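Local atomic coordinates of mannuronan C5-epimerase (Pseudomonas syringae pv. tomato, PDB entry 4NK6), a protein that converts beta-D-mannuronate residues of the polysaccharide alginate to alpha-L-guluronate in the periplasm and helps to shield the new polymer from degradation on its way to export. Residues Tyr333-Gln338 and Gly356-Ala361; His340-Thr345 and Arg363-Arg368; Gly350-Trp355 and Val373-Tyr378; Asn385-Val390 and Asn425-Leu430. One frame throughout, in Å; residues are numbered along the deposited sequence.

Contact 1: residues Tyr333-Gln338 and Gly356-Ala361; sequences YNEIYQ and GNRVIA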
loop_
_atom_site.group_PDB
_atom_site.type_symbol
_atom_site.label_atom_id
_atom_site.label_comp_id
_atom_site.label_asym_id
_atom_site.label_seq_id
_atom_site.Cartn_x
_atom_site.Cartn_y
_atom_site.Cartn_z
ATOM N N TYR A 333 9.969 -12.107 11.493
ATOM C CA TYR A 333 11.338 -11.934 11.003
ATOM C C TYR A 333 11.598 -10.579 10.339
ATOM O O TYR A 333 12.411 -10.480 9.420
ATOM C CB TYR A 333 11.707 -13.056 10.025
ATOM C CG TYR A 333 11.389 -14.455 10.510
ATOM C CD1 TYR A 333 12.069 -15.014 11.592
ATOM C CD2 TYR A 333 10.431 -15.228 9.872
ATOM C CE1 TYR A 333 11.787 -16.297 12.031
ATOM C CE2 TYR A 333 10.144 -16.515 10.303
ATOM C CZ TYR A 333 10.822 -17.043 11.380
ATOM O OH TYR A 333 10.536 -18.328 11.800
ATOM N N ASN A 334 10.904 -9.540 10.790
ATOM C CA ASN A 334 11.135 -8.208 10.251
ATOM C C ASN A 334 12.253 -7.501 11.002
ATOM O O ASN A 334 12.432 -7.712 12.201
ATOM C CB ASN A 334 9.858 -7.371 10.314
ATOM C CG ASN A 334 8.735 -7.965 9.492
ATOM O OD1 ASN A 334 8.766 -7.918 8.263
ATOM N ND2 ASN A 334 7.717 -8.504 10.167
ATOM N N GLU A 335 13.024 -6.687 10.290
ATOM C CA GLU A 335 14.025 -5.842 10.925
ATOM C C GLU A 335 13.363 -4.483 11.038
ATOM O O GLU A 335 13.070 -3.846 10.027
ATOM C CB GLU A 335 15.283 -5.743 10.060
ATOM C CG GLU A 335 15.693 -7.041 9.391
ATOM C CD GLU A 335 16.609 -7.896 10.249
ATOM O OE1 GLU A 335 16.785 -7.581 11.448
ATOM O OE2 GLU A 335 17.166 -8.883 9.715
ATOM N N ILE A 336 13.084 -4.056 12.264
ATOM C CA ILE A 336 12.290 -2.852 12.484
ATOM C C ILE A 336 13.037 -1.927 13.428
ATOM O O ILE A 336 13.127 -2.193 14.622
ATOM C CB ILE A 336 10.917 -3.216 13.090
ATOM C CG1 ILE A 336 10.182 -4.177 12.151
ATOM C CG2 ILE A 336 10.087 -1.957 13.322
ATOM C CD1 ILE A 336 8.945 -4.833 12.759
ATOM N N TYR A 337 13.579 -0.839 12.896
ATOM C CA TYR A 337 14.593 -0.114 13.644
ATOM C C TYR A 337 14.631 1.375 13.366
ATOM O O TYR A 337 14.278 1.813 12.286
ATOM C CB TYR A 337 15.987 -0.746 13.411
ATOM C CG TYR A 337 16.464 -0.783 11.964
ATOM C CD1 TYR A 337 16.090 -1.819 11.114
ATOM C CD2 TYR A 337 17.302 0.203 11.460
ATOM C CE1 TYR A 337 16.526 -1.864 9.795
ATOM C CE2 TYR A 337 17.753 0.166 10.134
ATOM C CZ TYR A 337 17.358 -0.874 9.312
ATOM O OH TYR A 337 17.779 -0.925 8.002
ATOM N N GLN A 338 15.047 2.153 14.362
ATOM C CA GLN A 338 15.316 3.575 14.156
ATOM C C GLN A 338 14.091 4.355 13.685
ATOM O O GLN A 338 14.218 5.429 13.097
ATOM C CB GLN A 338 16.513 3.782 13.201
ATOM C CG GLN A 338 17.824 3.208 13.759
ATOM C CD GLN A 338 19.011 3.334 12.801
ATOM O OE1 GLN A 338 18.850 3.472 11.587
ATOM N NE2 GLN A 338 20.209 3.282 13.353
ATOM N N GLY A 356 9.729 -13.686 16.005
ATOM C CA GLY A 356 11.121 -13.550 15.602
ATOM C C GLY A 356 11.504 -12.232 14.952
ATOM O O GLY A 356 12.430 -12.175 14.141
ATOM N N ASN A 357 10.796 -11.166 15.308
ATOM C CA ASN A 357 11.134 -9.840 14.815
ATOM C C ASN A 357 12.289 -9.273 15.607
ATOM O O ASN A 357 12.407 -9.514 16.801
ATOM C CB ASN A 357 9.944 -8.898 14.939
ATOM C CG ASN A 357 8.765 -9.364 14.137
ATOM O OD1 ASN A 357 8.745 -9.218 12.918
ATOM N ND2 ASN A 357 7.772 -9.941 14.812
ATOM N N ARG A 358 13.136 -8.510 14.934
ATOM C CA ARG A 358 14.227 -7.829 15.598
ATOM C C ARG A 358 13.910 -6.342 15.618
ATOM O O ARG A 358 14.009 -5.655 14.601
ATOM C CB ARG A 358 15.547 -8.136 14.890
ATOM C CG ARG A 358 15.994 -9.588 15.092
ATOM C CD ARG A 358 17.264 -9.902 14.327
ATOM N NE ARG A 358 16.991 -10.058 12.909
ATOM C CZ ARG A 358 16.643 -11.210 12.348
ATOM N NH1 ARG A 358 16.534 -12.301 13.095
ATOM N NH2 ARG A 358 16.420 -11.270 11.046
ATOM N N VAL A 359 13.485 -5.868 16.786
ATOM C CA VAL A 359 13.000 -4.508 16.948
ATOM C C VAL A 359 14.036 -3.708 17.730
ATOM O O VAL A 359 14.163 -3.847 18.945
ATOM C CB VAL A 359 11.633 -4.515 17.660
ATOM C CG1 VAL A 359 10.987 -3.173 17.568
ATOM C CG2 VAL A 359 10.726 -5.555 17.010
ATOM N N ILE A 360 14.781 -2.869 17.021
ATOM C CA ILE A 360 16.021 -2.322 17.549
ATOM C C ILE A 360 16.058 -0.807 17.462
ATOM O O ILE A 360 15.795 -0.248 16.408
ATOM C CB ILE A 360 17.236 -2.830 16.711
ATOM C CG1 ILE A 360 17.143 -4.339 16.464
ATOM C CG2 ILE A 360 18.542 -2.437 17.387
ATOM C CD1 ILE A 360 17.211 -5.196 17.747
ATOM N N ALA A 361 16.414 -0.147 18.560
ATOM C CA ALA A 361 16.720 1.283 18.543
ATOM C C ALA A 361 15.626 2.156 17.940
ATOM O O ALA A 361 15.925 3.127 17.261
ATOM C CB ALA A 361 18.086 1.550 17.826
#

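Contact 2: residues His340-Thr345 and Arg363-Arg368; sequences HTDGIT and RRHGIR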
loop_
_atom_site.group_PDB
_atom_site.type_symbol
_atom_site.label_atom_id
_atom_site.label_comp_id
_atom_site.label_asym_id
_atom_site.label_seq_id
_atom_site.Cartn_x
_atom_site.Cartn_y
_atom_site.Cartn_z
ATOM N N HIS A 340 10.829 6.721 14.566
ATOM C CA HIS A 340 10.820 7.827 15.516
ATOM C C HIS A 340 9.795 7.647 16.630
ATOM O O HIS A 340 9.843 8.360 17.626
ATOM C CB HIS A 340 10.625 9.181 14.830
ATOM C CG HIS A 340 11.701 9.528 13.850
ATOM N ND1 HIS A 340 11.919 10.818 13.416
ATOM C CD2 HIS A 340 12.600 8.754 13.198
ATOM C CE1 HIS A 340 12.914 10.824 12.548
ATOM N NE2 HIS A 340 13.343 9.584 12.396
ATOM N N THR A 341 8.858 6.720 16.462
ATOM C CA THR A 341 8.063 6.295 17.619
ATOM C C THR A 341 8.306 4.806 17.927
ATOM O O THR A 341 9.420 4.445 18.297
ATOM C CB THR A 341 6.558 6.682 17.540
ATOM O OG1 THR A 341 5.942 6.060 16.412
ATOM C CG2 THR A 341 6.376 8.222 17.463
ATOM N N ASP A 342 7.298 3.950 17.798
ATOM C CA ASP A 342 7.482 2.539 18.177
ATOM C C ASP A 342 8.038 1.709 17.021
ATOM O O ASP A 342 7.936 2.105 15.863
ATOM C CB ASP A 342 6.159 1.893 18.593
ATOM C CG ASP A 342 5.470 2.610 19.737
ATOM O OD1 ASP A 342 6.157 3.180 20.608
ATOM O OD2 ASP A 342 4.224 2.591 19.754
ATOM N N GLY A 343 8.584 0.535 17.334
ATOM C CA GLY A 343 8.903 -0.439 16.297
ATOM C C GLY A 343 7.621 -0.994 15.693
ATOM O O GLY A 343 7.315 -0.763 14.524
ATOM N N ILE A 344 6.874 -1.734 16.509
ATOM C CA ILE A 344 5.567 -2.267 16.140
ATOM C C ILE A 344 4.503 -1.745 17.112
ATOM O O ILE A 344 4.699 -1.783 18.329
ATOM C CB ILE A 344 5.541 -3.803 16.249
ATOM C CG1 ILE A 344 6.662 -4.429 15.413
ATOM C CG2 ILE A 344 4.169 -4.350 15.840
ATOM C CD1 ILE A 344 6.793 -5.956 15.580
ATOM N N THR A 345 3.383 -1.258 16.583
ATOM C CA THR A 345 2.262 -0.863 17.431
ATOM C C THR A 345 1.008 -1.644 17.051
ATOM O O THR A 345 0.640 -1.682 15.882
ATOM C CB THR A 345 1.948 0.639 17.300
ATOM O OG1 THR A 345 3.162 1.400 17.315
ATOM C CG2 THR A 345 1.028 1.105 18.447
ATOM N N ARG A 363 12.778 5.004 18.744
ATOM C CA ARG A 363 12.900 6.073 19.738
ATOM C C ARG A 363 11.991 5.867 20.942
ATOM O O ARG A 363 12.314 6.290 22.050
ATOM C CB ARG A 363 12.669 7.462 19.119
ATOM C CG ARG A 363 13.799 7.919 18.199
ATOM C CD ARG A 363 13.547 9.293 17.599
ATOM N NE ARG A 363 14.515 9.590 16.548
ATOM C CZ ARG A 363 14.624 10.765 15.937
ATOM N NH1 ARG A 363 13.822 11.768 16.274
ATOM N NH2 ARG A 363 15.540 10.941 14.994
ATOM N N ARG A 364 10.853 5.226 20.721
ATOM C CA ARG A 364 9.918 4.968 21.816
ATOM C C ARG A 364 9.931 3.484 22.197
ATOM O O ARG A 364 10.990 2.966 22.535
ATOM C CB ARG A 364 8.522 5.523 21.499
ATOM C CG ARG A 364 8.534 7.063 21.416
ATOM C CD ARG A 364 7.140 7.701 21.321
ATOM N NE ARG A 364 6.302 7.398 22.481
ATOM C CZ ARG A 364 6.324 8.085 23.626
ATOM N NH1 ARG A 364 5.530 7.735 24.626
ATOM N NH2 ARG A 364 7.143 9.116 23.776
ATOM N N HIS A 365 8.791 2.798 22.152
ATOM C CA HIS A 365 8.756 1.391 22.576
ATOM C C HIS A 365 9.094 0.424 21.444
ATOM O O HIS A 365 8.775 0.685 20.292
ATOM C CB HIS A 365 7.376 1.019 23.138
ATOM C CG HIS A 365 6.876 1.960 24.189
ATOM N ND1 HIS A 365 7.318 1.922 25.495
ATOM C CD2 HIS A 365 5.982 2.976 24.123
ATOM C CE1 HIS A 365 6.718 2.877 26.188
ATOM N NE2 HIS A 365 5.898 3.526 25.380
ATOM N N GLY A 366 9.715 -0.708 21.773
ATOM C CA GLY A 366 9.963 -1.743 20.777
ATOM C C GLY A 366 8.657 -2.288 20.204
ATOM O O GLY A 366 8.375 -2.140 19.019
ATOM N N ILE A 367 7.857 -2.920 21.055
ATOM C CA ILE A 367 6.548 -3.429 20.664
ATOM C C ILE A 367 5.483 -2.879 21.618
ATOM O O ILE A 367 5.533 -3.115 22.829
ATOM C CB ILE A 367 6.512 -4.975 20.713
ATOM C CG1 ILE A 367 7.514 -5.566 19.714
ATOM C CG2 ILE A 367 5.100 -5.495 20.421
ATOM C CD1 ILE A 367 7.755 -7.089 19.878
ATOM N N ARG A 368 4.532 -2.126 21.079
ATOM C CA ARG A 368 3.457 -1.593 21.904
ATOM C C ARG A 368 2.117 -2.225 21.532
ATOM O O ARG A 368 1.780 -2.349 20.354
ATOM C CB ARG A 368 3.387 -0.061 21.821
ATOM C CG ARG A 368 2.238 0.528 22.654
ATOM C CD ARG A 368 2.450 2.010 22.980
ATOM N NE ARG A 368 2.354 2.883 21.808
ATOM C CZ ARG A 368 1.256 3.547 21.458
ATOM N NH1 ARG A 368 1.276 4.342 20.393
ATOM N NH2 ARG A 368 0.140 3.423 22.172
HETATM O O HOH W 1 4.785 5.218 21.440
#

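Contact 3: residues Gly350-Trp355 and Val373-Tyr378; sequences GNNLLW and VNIKLY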
loop_
_atom_site.group_PDB
_atom_site.type_symbol
_atom_site.label_atom_id
_atom_site.label_comp_id
_atom_site.label_asym_id
_atom_site.label_seq_id
_atom_site.Cartn_x
_atom_site.Cartn_y
_atom_site.Cartn_z
ATOM N N GLY A 350 -6.526 -7.710 17.971
ATOM C CA GLY A 350 -6.173 -8.909 18.709
ATOM C C GLY A 350 -5.918 -10.127 17.839
ATOM O O GLY A 350 -6.054 -10.063 16.621
ATOM N N ASN A 351 -5.520 -11.228 18.474
ATOM C CA ASN A 351 -5.350 -12.514 17.801
ATOM C C ASN A 351 -4.356 -12.472 16.650
ATOM O O ASN A 351 -4.627 -12.966 15.548
ATOM C CB ASN A 351 -6.703 -13.057 17.349
ATOM C CG ASN A 351 -7.644 -13.300 18.526
ATOM O OD1 ASN A 351 -7.519 -14.295 19.234
ATOM N ND2 ASN A 351 -8.577 -12.382 18.745
ATOM N N ASN A 352 -3.208 -11.871 16.925
ATOM C CA ASN A 352 -2.123 -11.775 15.966
ATOM C C ASN A 352 -0.879 -12.435 16.532
ATOM O O ASN A 352 -0.691 -12.480 17.756
ATOM C CB ASN A 352 -1.837 -10.302 15.629
ATOM C CG ASN A 352 -2.943 -9.668 14.792
ATOM O OD1 ASN A 352 -3.195 -10.092 13.672
ATOM N ND2 ASN A 352 -3.598 -8.641 15.336
ATOM N N LEU A 353 -0.036 -12.943 15.640
ATOM C CA LEU A 353 1.228 -13.552 16.029
ATOM C C LEU A 353 2.398 -12.679 15.584
ATOM O O LEU A 353 2.503 -12.322 14.409
ATOM C CB LEU A 353 1.353 -14.958 15.414
ATOM C CG LEU A 353 2.703 -15.672 15.562
ATOM C CD1 LEU A 353 3.057 -15.926 17.036
ATOM C CD2 LEU A 353 2.755 -16.984 14.757
ATOM N N LEU A 354 3.264 -12.326 16.531
ATOM C CA LEU A 354 4.527 -11.663 16.230
ATOM C C LEU A 354 5.647 -12.653 16.531
ATOM O O LEU A 354 5.856 -13.019 17.688
ATOM C CB LEU A 354 4.691 -10.383 17.063
ATOM C CG LEU A 354 4.036 -9.090 16.555
ATOM C CD1 LEU A 354 2.546 -9.260 16.266
ATOM C CD2 LEU A 354 4.258 -7.938 17.528
ATOM N N TRP A 355 6.343 -13.102 15.487
ATOM C CA TRP A 355 7.374 -14.136 15.627
ATOM C C TRP A 355 8.741 -13.704 15.115
ATOM O O TRP A 355 8.902 -13.431 13.925
ATOM C CB TRP A 355 6.978 -15.408 14.871
ATOM C CG TRP A 355 7.909 -16.557 15.151
ATOM C CD1 TRP A 355 9.216 -16.683 14.749
ATOM C CD2 TRP A 355 7.610 -17.741 15.905
ATOM N NE1 TRP A 355 9.742 -17.867 15.209
ATOM C CE2 TRP A 355 8.778 -18.536 15.918
ATOM C CE3 TRP A 355 6.466 -18.213 16.558
ATOM C CZ2 TRP A 355 8.835 -19.772 16.570
ATOM C CZ3 TRP A 355 6.527 -19.440 17.205
ATOM C CH2 TRP A 355 7.701 -20.202 17.205
ATOM N N VAL A 373 -6.275 -8.249 22.653
ATOM C CA VAL A 373 -6.159 -9.502 23.405
ATOM C C VAL A 373 -5.615 -10.655 22.564
ATOM O O VAL A 373 -5.681 -10.622 21.337
ATOM C CB VAL A 373 -7.501 -9.933 24.046
ATOM C CG1 VAL A 373 -7.937 -8.929 25.099
ATOM C CG2 VAL A 373 -8.574 -10.126 22.982
ATOM N N ASN A 374 -5.082 -11.670 23.241
ATOM C CA ASN A 374 -4.568 -12.879 22.593
ATOM C C ASN A 374 -3.446 -12.576 21.614
ATOM O O ASN A 374 -3.379 -13.148 20.523
ATOM C CB ASN A 374 -5.683 -13.663 21.903
ATOM C CG ASN A 374 -6.756 -14.109 22.865
ATOM O OD1 ASN A 374 -6.472 -14.505 23.995
ATOM N ND2 ASN A 374 -8.005 -14.035 22.429
ATOM N N ILE A 375 -2.573 -11.661 22.011
ATOM C CA ILE A 375 -1.386 -11.353 21.236
ATOM C C ILE A 375 -0.291 -12.345 21.611
ATOM O O ILE A 375 -0.004 -12.549 22.788
ATOM C CB ILE A 375 -0.921 -9.916 21.498
ATOM C CG1 ILE A 375 -2.007 -8.927 21.044
ATOM C CG2 ILE A 375 0.397 -9.620 20.782
ATOM C CD1 ILE A 375 -2.474 -9.150 19.607
ATOM N N LYS A 376 0.301 -12.985 20.609
ATOM C CA LYS A 376 1.392 -13.916 20.862
ATOM C C LYS A 376 2.719 -13.310 20.427
ATOM O O LYS A 376 2.891 -12.928 19.271
ATOM C CB LYS A 376 1.127 -15.257 20.173
ATOM C CG LYS A 376 -0.133 -15.939 20.694
ATOM C CD LYS A 376 -0.426 -17.259 19.992
ATOM C CE LYS A 376 -1.673 -17.923 20.586
ATOM N NZ LYS A 376 -2.045 -19.171 19.861
ATOM N N LEU A 377 3.645 -13.197 21.373
ATOM C CA LEU A 377 4.957 -12.628 21.094
ATOM C C LEU A 377 5.992 -13.726 21.258
ATOM O O LEU A 377 6.417 -14.034 22.376
ATOM C CB LEU A 377 5.256 -11.456 22.038
ATOM C CG LEU A 377 4.283 -10.264 22.024
ATOM C CD1 LEU A 377 4.759 -9.145 22.936
ATOM C CD2 LEU A 377 4.061 -9.727 20.622
ATOM N N TYR A 378 6.380 -14.340 20.147
ATOM C CA TYR A 378 7.299 -15.473 20.200
ATOM C C TYR A 378 8.658 -15.127 19.596
ATOM O O TYR A 378 8.745 -14.629 18.469
ATOM C CB TYR A 378 6.702 -16.683 19.478
ATOM C CG TYR A 378 5.727 -17.513 20.296
ATOM C CD1 TYR A 378 4.477 -17.015 20.644
ATOM C CD2 TYR A 378 6.054 -18.808 20.705
ATOM C CE1 TYR A 378 3.573 -17.784 21.391
ATOM C CE2 TYR A 378 5.161 -19.579 21.449
ATOM C CZ TYR A 378 3.920 -19.052 21.785
ATOM O OH TYR A 378 3.029 -19.805 22.524
#

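Contact 4: residues Asn385-Val390 and Asn425-Leu430; sequences NGLMGV and NGSGPL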
loop_
_atom_site.group_PDB
_atom_site.type_symbol
_atom_site.label_atom_id
_atom_site.label_comp_id
_atom_site.label_asym_id
_atom_site.label_seq_id
_atom_site.Cartn_x
_atom_site.Cartn_y
_atom_site.Cartn_z
ATOM N N ASN A 385 15.723 0.062 22.474
ATOM C CA ASN A 385 14.663 1.017 22.200
ATOM C C ASN A 385 14.680 2.093 23.257
ATOM O O ASN A 385 15.123 1.855 24.379
ATOM C CB ASN A 385 13.304 0.318 22.125
ATOM C CG ASN A 385 13.246 -0.690 20.989
ATOM O OD1 ASN A 385 13.117 -0.317 19.824
ATOM N ND2 ASN A 385 13.372 -1.972 21.320
ATOM N N GLY A 386 14.211 3.282 22.902
ATOM C CA GLY A 386 14.292 4.421 23.800
ATOM C C GLY A 386 13.468 4.239 25.061
ATOM O O GLY A 386 13.833 4.721 26.132
ATOM N N LEU A 387 12.343 3.544 24.952
ATOM C CA LEU A 387 11.487 3.372 26.129
ATOM C C LEU A 387 11.428 1.900 26.564
ATOM O O LEU A 387 12.455 1.336 26.953
ATOM C CB LEU A 387 10.097 3.994 25.908
ATOM C CG LEU A 387 10.147 5.517 25.697
ATOM C CD1 LEU A 387 8.794 6.071 25.254
ATOM C CD2 LEU A 387 10.659 6.272 26.957
ATOM N N MET A 388 10.255 1.278 26.504
ATOM C CA MET A 388 10.139 -0.123 26.920
ATOM C C MET A 388 10.457 -1.054 25.759
ATOM O O MET A 388 10.281 -0.693 24.590
ATOM C CB MET A 388 8.737 -0.441 27.450
ATOM C CG MET A 388 8.340 0.310 28.700
ATOM S SD MET A 388 9.315 -0.157 30.143
ATOM C CE MET A 388 8.560 0.912 31.374
ATOM N N GLY A 389 10.923 -2.258 26.073
ATOM C CA GLY A 389 11.051 -3.286 25.053
ATOM C C GLY A 389 9.658 -3.687 24.586
ATOM O O GLY A 389 9.365 -3.677 23.396
ATOM N N VAL A 390 8.801 -4.043 25.538
ATOM C CA VAL A 390 7.404 -4.365 25.257
ATOM C C VAL A 390 6.491 -3.574 26.204
ATOM O O VAL A 390 6.729 -3.535 27.414
ATOM C CB VAL A 390 7.143 -5.884 25.396
ATOM C CG1 VAL A 390 5.644 -6.197 25.348
ATOM C CG2 VAL A 390 7.893 -6.656 24.308
ATOM N N ASN A 425 16.907 -1.706 26.836
ATOM C CA ASN A 425 15.864 -0.716 26.544
ATOM C C ASN A 425 15.887 0.409 27.563
ATOM O O ASN A 425 16.196 0.191 28.738
ATOM C CB ASN A 425 14.483 -1.373 26.450
ATOM C CG ASN A 425 14.415 -2.411 25.343
ATOM O OD1 ASN A 425 14.372 -2.068 24.159
ATOM N ND2 ASN A 425 14.415 -3.689 25.719
ATOM N N GLY A 426 15.593 1.620 27.106
ATOM C CA GLY A 426 15.750 2.801 27.934
ATOM C C GLY A 426 14.957 2.782 29.228
ATOM O O GLY A 426 15.464 3.208 30.260
ATOM N N SER A 427 13.722 2.280 29.187
ATOM C CA SER A 427 12.847 2.353 30.362
ATOM C C SER A 427 12.626 1.007 31.058
ATOM O O SER A 427 11.928 0.934 32.067
ATOM C CB SER A 427 11.494 2.983 29.992
ATOM O OG SER A 427 11.662 4.319 29.549
ATOM N N GLY A 428 13.231 -0.049 30.531
ATOM C CA GLY A 428 13.090 -1.369 31.119
ATOM C C GLY A 428 12.615 -2.354 30.071
ATOM O O GLY A 428 12.154 -1.941 29.006
ATOM N N PRO A 429 12.725 -3.658 30.362
ATOM C CA PRO A 429 12.367 -4.684 29.373
ATOM C C PRO A 429 10.873 -4.688 29.020
ATOM O O PRO A 429 10.509 -4.835 27.851
ATOM C CB PRO A 429 12.769 -5.991 30.063
ATOM C CG PRO A 429 12.846 -5.657 31.536
ATOM C CD PRO A 429 13.305 -4.238 31.589
ATOM N N LEU A 430 10.015 -4.517 30.017
ATOM C CA LEU A 430 8.584 -4.527 29.747
ATOM C C LEU A 430 7.738 -3.853 30.818
ATOM O O LEU A 430 8.120 -3.748 31.990
ATOM C CB LEU A 430 8.066 -5.951 29.506
ATOM C CG LEU A 430 7.729 -6.779 30.745
ATOM C CD1 LEU A 430 6.966 -8.047 30.369
ATOM C CD2 LEU A 430 8.996 -7.131 31.499
HETATM O O HOH W 2 13.572 5.950 29.147
#

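Contact 1: residues Tyr333-Gln338 and Gly356-Ala361
Arg358 grips Glu335 side-on in a salt bridge of two bonds. Arg358 NE meets Glu335 OE1 at 2.9 Å. Arg358 NH2 meets Glu335 OE2 at 2.8 Å. Both oxygens lie in the guanidinium plane, but both nitrogens stand above the carboxylate plane, so the two flat groups are turned 48° apart. A bend about CG-CD (chi3 -76°) sets Arg358 NE beside Glu335 OE1. The second polar centre is Asn357 OD1. It accepts from Asn334 N and from Asn334 ND2, the latter at 3.0 Å and in the plane of the acceptor amide. The two amides run side by side with their planes 6° apart. The row goes on at both ends, since Asn334 OD1 accepts from Asn310 N and Asn357 ND2 donates to Asn380 OD1. From here on the strands pair in parallel, with Ile336 N bonded to Arg358 O at 3.0 Å. Apolar packing is lighter. Ile336 CB faces Val359 CG1 at 4.5 Å on the buried side, and Tyr337 CB lies 4.1 Å from Ile360 CB on the Glu335 side. In-register parallel strands, with asparagines of successive coils aligned at a turn and hydrogen-bonded through their amides, are characteristic of the right-handed parallel beta-helix.

Contact 2: residues His340-Thr345 and Arg363-Arg368
Asp342 and Arg368 form the salt bridge of this contact, between successive coils of the right-handed parallel beta-helix. The tight part centres on the Asp342 carboxylate. Arg368 NE meets Asp342 OD2 at 2.8 Å from the syn side. A bend at chi3 (69°) sets NE toward that oxygen. On the anti side the same oxygen accepts from Thr345 OG1, which also bonds Ser318 OG of the preceding coil. The other oxygen, Asp342 OD1, takes the backbone N of His365 at 3.1 Å. The carboxylate is thus held at both oxygens, with its plane 71° from the Arg368 guanidinium. Thr345 CG2 lies over one face of that guanidinium. Arg368 NH2 is also hydrogen-bonded to His393. Parallel pairing begins here, with Arg368 N bonded to Ile344 O at 2.8 Å. On the inner side Ile344 CD1 rests 4.2 Å from Ile367 CG1, and both side chains touch Leu354.

The other end is more open. Arg363 and Arg364 are exposed, and Arg364 reaches Asp342 OD1 through a water bound to its NE. Arg364 CD passes Thr341 CB and CG2 at an oblique angle. Arg363 is extended to NE and lays its guanidinium flat on the His340 ring, with planes 10° apart and centres 3.7 Å apart. Its CZ sits over the ring centre, while Arg363 NH1 lies nearest His340 ND1, at 3.6 Å.

Contact 3: residues Gly350-Trp355 and Val373-Tyr378
Leu354 N donates to Lys376 O at 2.8 Å, and Leu354 O accepts from Tyr378 N. Both the N-H and the C=O of Leu354 are thus bonded to the neighbouring parallel strand. Lys376 N closes on Asn352 O in the same register. Near the start, Asn374 ND2 reaches Asn351 OD1 at 3.2 Å. This bond is bent, 137° at the hydrogen, and the donor is tilted from the carbonyl plane.

The aromatic end is closely packed. Tyr378 CB stands over one face of the Trp355 indole, near its rim, 3.3 Å from Trp355 CE3. The six-membered rings are almost parallel, at 7°, but slid apart with centroids 5.3 Å from each other, so they barely overlap. Leu353 CD1 flanks the tyrosine at 4.0 Å from Tyr378 CD1 and also meets Lys376 CB. Tyr378 OH bonds Glu24.

On the inner side Leu354 CD2 meets Leu377 CD2 at 3.6 Å. This is the layered interior of the right-handed beta-helix. Leu354 also packs on Ile344 and Ile367 of strands 344-347 and 367-370, while strand 414-418 carries the stack onward and Met25 and Lys27 of the N-terminal segment lie against the outer side chains.

Contact 4: residues Asn385-Val390 and Asn425-Leu430
Asn425 OD1 takes two bonds from Asn385, one from its backbone N and one from its side-chain ND2, each at 3.0 Å. The side chains run alongside each other with their amides nearly coplanar, 6° apart. Both have CG anti to the carbonyl carbon, an alike setting that goes with this alignment. Backbone bonds follow along the turn. Gly426 N meets Asn385 O at 2.8 Å, and Ser427 N meets Leu387 O at 2.7 Å.

Met388 bends at chi2 (-67°), which brings SD to 3.4 Å from Ser427 O; its CE also lies against Ser427. Ser427 OG touches Leu387 CD2, and a water bridges this hydroxyl to Gly386 O. The backbones come close at the glycines, with Gly426 CA 3.3 Å from Gly386 O. Where the chain turns the corner, Val390 N bonds Pro429 O, and Val390 CB packs 4.2 Å from Leu430 CB.

The next shell fixes the asparagines. Asn385 OD1 accepts from Asn362 N, Asn385 ND2 also donates to Val359 O, and Asn425 ND2 donates to Ala382 O. Aligned asparagines at equivalent turns of successive coils are a known feature of parallel beta-helices. The pair stacks the turn entering strand 388-393 on the one before strand 430-432, with Leu422 of strand 421-423 touching Val390 and Pro429, and Met445 of strand 444-445 beside Leu430.

All four contacts join successive coils of the parallel beta-helix, on the same side of the chain's centre. Contacts 1, 2 and 3 alternate along the chain, because strands 330-337 and 344-347 are each followed one coil later by their partners, 358-360 and 367-370; strand 353-355 in turn pairs with 375-378. Contacts 1 and 2 have centres about 10 Å apart and meet through Ile336 and Val359 inside the coil. Contact 3 lies about 16 Å from each, on another face. Contact 4 comes last in sequence, toward the C-terminal end, with its centre about 9 Å from that of contact 2. Strands 367-370 and 388-393 are neighbours there. Together they hold consecutive coils in a fold common among proteins that bind and cleave long linear polysaccharides.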